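Local coordinates for KaiC-like domain-containing protein (Pyrococcus horikoshii, PDB 3BS4), which is of unknown function but carries a KaiC-like domain, probably related to RecA-type ATPases, and binds an unidentified peptide, at residues 46-60 against 78-90. Residues are numbered along the deposited sequence; the frame is centred on the assembly and turned at random.
Sequences LKSDNLVGMFSISYP and YLENHRLAIVDTF
Arg83 reaches Asp49 in a salt bridge beside two parallel strands, 51-56 and 84-87. Arg83 NE lies 2.7 Å from Asp49 OD1, which it meets on the syn side, 29° out of the carboxylate plane. NH2 adds a weak bond to the same oxygen. The side chain bends at chi2 (-56°), and Arg83 NH1 turns back to donate a hydrogen bond to Asn81 O (2.9 Å). Asp49 OD2 pairs with Arg139. A leucine in place of Arg83 would probably leave Asp49 OD1 without its charged mate and Asn81 O without this donor. Leu46 lays CB over one face of the Tyr78 ring. Five backbone bonds join the strands, from Val52 N to Ser56 N. Leu84 CD1 packs on Val52 CG1 at 3.8 Å, and Met54 lies on the same face, against helix 61-70. Phe55 and Val87 meet on the other face, toward helix 115-132. Phe90 has CG anti to its backbone N (chi1 -177°), which lays one ring face against the Tyr59-Pro60 peptide; Pro60 CD makes a CH-pi contact there. One water joins Ser56 OG, Tyr59 O and Asp88 OD1; Asp88 OD1 also accepts from Gly91 N, capping the next helix. Such helix-linked parallel strands typify an alpha/beta core, consistent with a RecA-like fold.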
# COMPACT_ATOMS: atom_id res chain seq x y z
N LEU A 46 -8.72 6.84 5.39
CA LEU A 46 -9.97 7.14 4.69
C LEU A 46 -10.97 7.81 5.63
O LEU A 46 -11.58 8.83 5.27
CB LEU A 46 -10.59 5.89 4.10
CG LEU A 46 -10.02 5.39 2.78
CD1 LEU A 46 -10.55 3.99 2.47
CD2 LEU A 46 -10.34 6.38 1.66
N LYS A 47 -11.11 7.26 6.83
CA LYS A 47 -12.12 7.76 7.78
C LYS A 47 -11.77 9.14 8.31
O LYS A 47 -12.64 9.86 8.81
CB LYS A 47 -12.31 6.79 8.96
CG LYS A 47 -13.13 5.59 8.62
CD LYS A 47 -13.07 4.60 9.77
CE LYS A 47 -13.93 3.40 9.51
NZ LYS A 47 -13.75 2.41 10.61
N SER A 48 -10.50 9.51 8.20
CA SER A 48 -10.02 10.83 8.62
C SER A 48 -10.04 11.85 7.47
O SER A 48 -9.40 12.91 7.55
CB SER A 48 -8.62 10.71 9.23
OG SER A 48 -8.66 9.91 10.39
N ASP A 49 -10.77 11.52 6.41
CA ASP A 49 -11.00 12.41 5.26
C ASP A 49 -9.75 12.80 4.47
O ASP A 49 -9.61 13.93 4.02
CB ASP A 49 -11.78 13.67 5.69
CG ASP A 49 -12.45 14.38 4.52
OD1 ASP A 49 -13.10 13.71 3.69
OD2 ASP A 49 -12.35 15.63 4.44
N ASN A 50 -8.82 11.86 4.32
CA ASN A 50 -7.66 12.09 3.47
C ASN A 50 -7.92 11.55 2.08
O ASN A 50 -8.94 10.90 1.86
CB ASN A 50 -6.43 11.40 4.09
CG ASN A 50 -6.00 12.08 5.36
OD1 ASN A 50 -5.54 13.22 5.33
ND2 ASN A 50 -6.18 11.40 6.49
N LEU A 51 -7.02 11.84 1.14
CA LEU A 51 -7.14 11.27 -0.20
C LEU A 51 -6.33 9.99 -0.26
O LEU A 51 -5.24 9.93 0.28
CB LEU A 51 -6.62 12.26 -1.23
CG LEU A 51 -7.34 13.62 -1.25
CD1 LEU A 51 -6.70 14.47 -2.32
CD2 LEU A 51 -8.84 13.48 -1.45
N VAL A 52 -6.88 8.96 -0.91
CA VAL A 52 -6.20 7.67 -0.95
C VAL A 52 -6.27 7.15 -2.37
O VAL A 52 -7.33 7.16 -2.98
CB VAL A 52 -6.87 6.69 0.03
CG1 VAL A 52 -6.30 5.27 -0.14
CG2 VAL A 52 -6.69 7.18 1.48
N GLY A 53 -5.12 6.70 -2.88
CA GLY A 53 -5.09 6.00 -4.16
C GLY A 53 -4.67 4.58 -3.84
O GLY A 53 -3.74 4.39 -3.05
N MET A 54 -5.36 3.60 -4.42
CA MET A 54 -5.01 2.19 -4.22
C MET A 54 -4.64 1.55 -5.55
O MET A 54 -5.38 1.66 -6.53
CB MET A 54 -6.21 1.43 -3.64
CG MET A 54 -5.92 -0.02 -3.30
SD MET A 54 -7.46 -0.87 -2.82
CE MET A 54 -8.16 0.44 -1.76
N PHE A 55 -3.49 0.86 -5.57
CA PHE A 55 -3.15 0.00 -6.71
C PHE A 55 -3.57 -1.39 -6.30
O PHE A 55 -2.91 -2.03 -5.48
CB PHE A 55 -1.65 0.10 -7.01
CG PHE A 55 -1.23 1.51 -7.29
CD1 PHE A 55 -1.35 2.03 -8.59
CD2 PHE A 55 -0.83 2.34 -6.26
CE1 PHE A 55 -0.99 3.35 -8.86
CE2 PHE A 55 -0.48 3.67 -6.51
CZ PHE A 55 -0.56 4.17 -7.82
N SER A 56 -4.70 -1.83 -6.83
CA SER A 56 -5.32 -3.07 -6.38
C SER A 56 -4.86 -4.19 -7.29
O SER A 56 -5.46 -4.44 -8.33
CB SER A 56 -6.83 -2.93 -6.39
OG SER A 56 -7.41 -4.07 -5.81
N ILE A 57 -3.73 -4.80 -6.92
CA ILE A 57 -2.97 -5.69 -7.79
C ILE A 57 -3.37 -7.15 -7.59
O ILE A 57 -3.48 -7.91 -8.56
CB ILE A 57 -1.45 -5.54 -7.48
CG1 ILE A 57 -0.96 -4.09 -7.77
CG2 ILE A 57 -0.59 -6.58 -8.23
CD1 ILE A 57 0.19 -3.62 -6.87
N SER A 58 -3.57 -7.54 -6.33
CA SER A 58 -3.60 -8.95 -5.96
C SER A 58 -4.98 -9.57 -5.81
O SER A 58 -5.08 -10.82 -5.86
CB SER A 58 -2.81 -9.19 -4.67
OG SER A 58 -1.43 -9.00 -4.88
N TYR A 59 -6.00 -8.74 -5.58
CA TYR A 59 -7.34 -9.24 -5.22
C TYR A 59 -8.40 -8.66 -6.13
O TYR A 59 -8.30 -7.50 -6.55
CB TYR A 59 -7.67 -8.92 -3.74
CG TYR A 59 -6.63 -9.49 -2.83
CD1 TYR A 59 -6.56 -10.87 -2.62
CD2 TYR A 59 -5.64 -8.68 -2.26
CE1 TYR A 59 -5.57 -11.43 -1.84
CE2 TYR A 59 -4.64 -9.23 -1.48
CZ TYR A 59 -4.62 -10.61 -1.27
OH TYR A 59 -3.65 -11.23 -0.51
N PRO A 60 -9.45 -9.46 -6.40
CA PRO A 60 -10.60 -8.93 -7.13
C PRO A 60 -11.18 -7.74 -6.38
O PRO A 60 -11.20 -7.72 -5.15
CB PRO A 60 -11.60 -10.08 -7.09
CG PRO A 60 -10.81 -11.32 -6.77
CD PRO A 60 -9.59 -10.88 -6.04
N TYR A 78 -16.82 6.37 -0.84
CA TYR A 78 -15.56 7.09 -0.93
C TYR A 78 -15.16 7.30 -2.38
O TYR A 78 -14.55 8.31 -2.72
CB TYR A 78 -14.45 6.35 -0.17
CG TYR A 78 -14.57 6.50 1.33
CD1 TYR A 78 -14.02 7.58 1.99
CD2 TYR A 78 -15.25 5.54 2.09
CE1 TYR A 78 -14.14 7.72 3.38
CE2 TYR A 78 -15.37 5.67 3.46
CZ TYR A 78 -14.82 6.76 4.10
OH TYR A 78 -14.93 6.89 5.47
N LEU A 79 -15.49 6.35 -3.24
CA LEU A 79 -15.25 6.51 -4.67
C LEU A 79 -16.09 7.65 -5.24
O LEU A 79 -15.57 8.54 -5.92
CB LEU A 79 -15.53 5.21 -5.43
CG LEU A 79 -14.57 4.03 -5.23
CD1 LEU A 79 -15.16 2.82 -5.93
CD2 LEU A 79 -13.18 4.32 -5.82
N GLU A 80 -17.38 7.62 -4.95
CA GLU A 80 -18.30 8.58 -5.56
C GLU A 80 -18.08 10.00 -5.02
O GLU A 80 -18.38 10.98 -5.69
CB GLU A 80 -19.76 8.08 -5.44
CG GLU A 80 -20.00 6.86 -6.37
CD GLU A 80 -21.47 6.45 -6.59
OE1 GLU A 80 -22.39 7.00 -5.93
OE2 GLU A 80 -21.71 5.55 -7.44
N ASN A 81 -17.50 10.10 -3.83
CA ASN A 81 -17.20 11.39 -3.24
C ASN A 81 -15.76 11.84 -3.47
O ASN A 81 -15.30 12.79 -2.86
CB ASN A 81 -17.58 11.40 -1.75
CG ASN A 81 -19.10 11.45 -1.54
OD1 ASN A 81 -19.71 12.52 -1.62
ND2 ASN A 81 -19.72 10.29 -1.29
N HIS A 82 -15.07 11.14 -4.37
CA HIS A 82 -13.75 11.55 -4.88
C HIS A 82 -12.63 11.49 -3.85
O HIS A 82 -11.60 12.13 -4.05
CB HIS A 82 -13.84 12.95 -5.53
CG HIS A 82 -14.63 12.96 -6.80
ND1 HIS A 82 -15.81 13.66 -6.93
CD2 HIS A 82 -14.44 12.32 -7.97
CE1 HIS A 82 -16.30 13.47 -8.14
NE2 HIS A 82 -15.49 12.66 -8.80
N ARG A 83 -12.83 10.75 -2.77
CA ARG A 83 -11.80 10.61 -1.74
C ARG A 83 -10.85 9.47 -2.06
O ARG A 83 -9.66 9.52 -1.72
CB ARG A 83 -12.43 10.33 -0.37
CG ARG A 83 -13.37 11.45 0.11
CD ARG A 83 -12.63 12.79 0.15
NE ARG A 83 -13.32 13.75 1.02
CZ ARG A 83 -14.34 14.53 0.65
NH1 ARG A 83 -14.83 14.48 -0.59
NH2 ARG A 83 -14.87 15.36 1.52
N LEU A 84 -11.39 8.43 -2.69
CA LEU A 84 -10.63 7.22 -3.01
C LEU A 84 -10.55 7.05 -4.53
O LEU A 84 -11.56 7.20 -5.23
CB LEU A 84 -11.33 6.03 -2.37
CG LEU A 84 -10.81 4.62 -2.67
CD1 LEU A 84 -9.36 4.48 -2.19
CD2 LEU A 84 -11.74 3.58 -2.05
N ALA A 85 -9.35 6.74 -5.03
CA ALA A 85 -9.16 6.36 -6.44
C ALA A 85 -8.58 4.95 -6.44
O ALA A 85 -7.70 4.66 -5.64
CB ALA A 85 -8.21 7.31 -7.13
N ILE A 86 -9.09 4.10 -7.32
CA ILE A 86 -8.58 2.72 -7.41
C ILE A 86 -8.11 2.47 -8.82
O ILE A 86 -8.85 2.73 -9.78
CB ILE A 86 -9.63 1.66 -7.01
CG1 ILE A 86 -10.08 1.87 -5.56
CG2 ILE A 86 -9.06 0.24 -7.21
CD1 ILE A 86 -11.19 0.94 -5.08
N VAL A 87 -6.88 1.99 -8.96
CA VAL A 87 -6.46 1.41 -10.24
C VAL A 87 -6.65 -0.09 -10.07
O VAL A 87 -5.96 -0.73 -9.26
CB VAL A 87 -5.00 1.73 -10.59
CG1 VAL A 87 -4.61 1.09 -11.94
CG2 VAL A 87 -4.75 3.25 -10.60
N ASP A 88 -7.60 -0.66 -10.80
CA ASP A 88 -7.89 -2.08 -10.66
C ASP A 88 -6.98 -2.90 -11.56
O ASP A 88 -7.36 -3.36 -12.64
CB ASP A 88 -9.37 -2.37 -10.91
CG ASP A 88 -9.73 -3.82 -10.65
OD1 ASP A 88 -8.88 -4.58 -10.17
OD2 ASP A 88 -10.90 -4.21 -10.91
N THR A 89 -5.75 -3.05 -11.09
CA THR A 89 -4.74 -3.80 -11.81
C THR A 89 -5.15 -5.27 -11.95
O THR A 89 -4.97 -5.89 -13.01
CB THR A 89 -3.39 -3.63 -11.09
OG1 THR A 89 -3.06 -2.24 -11.08
CG2 THR A 89 -2.28 -4.41 -11.80
N PHE A 90 -5.71 -5.83 -10.89
CA PHE A 90 -6.16 -7.22 -10.93
C PHE A 90 -7.17 -7.41 -12.06
O PHE A 90 -7.02 -8.32 -12.89
CB PHE A 90 -6.76 -7.62 -9.59
CG PHE A 90 -7.17 -9.07 -9.53
CD1 PHE A 90 -6.29 -10.04 -9.03
CD2 PHE A 90 -8.41 -9.48 -10.04
CE1 PHE A 90 -6.66 -11.37 -9.00
CE2 PHE A 90 -8.78 -10.82 -10.00
CZ PHE A 90 -7.90 -11.76 -9.48
O HOH W 1 -9.02 -5.12 -7.54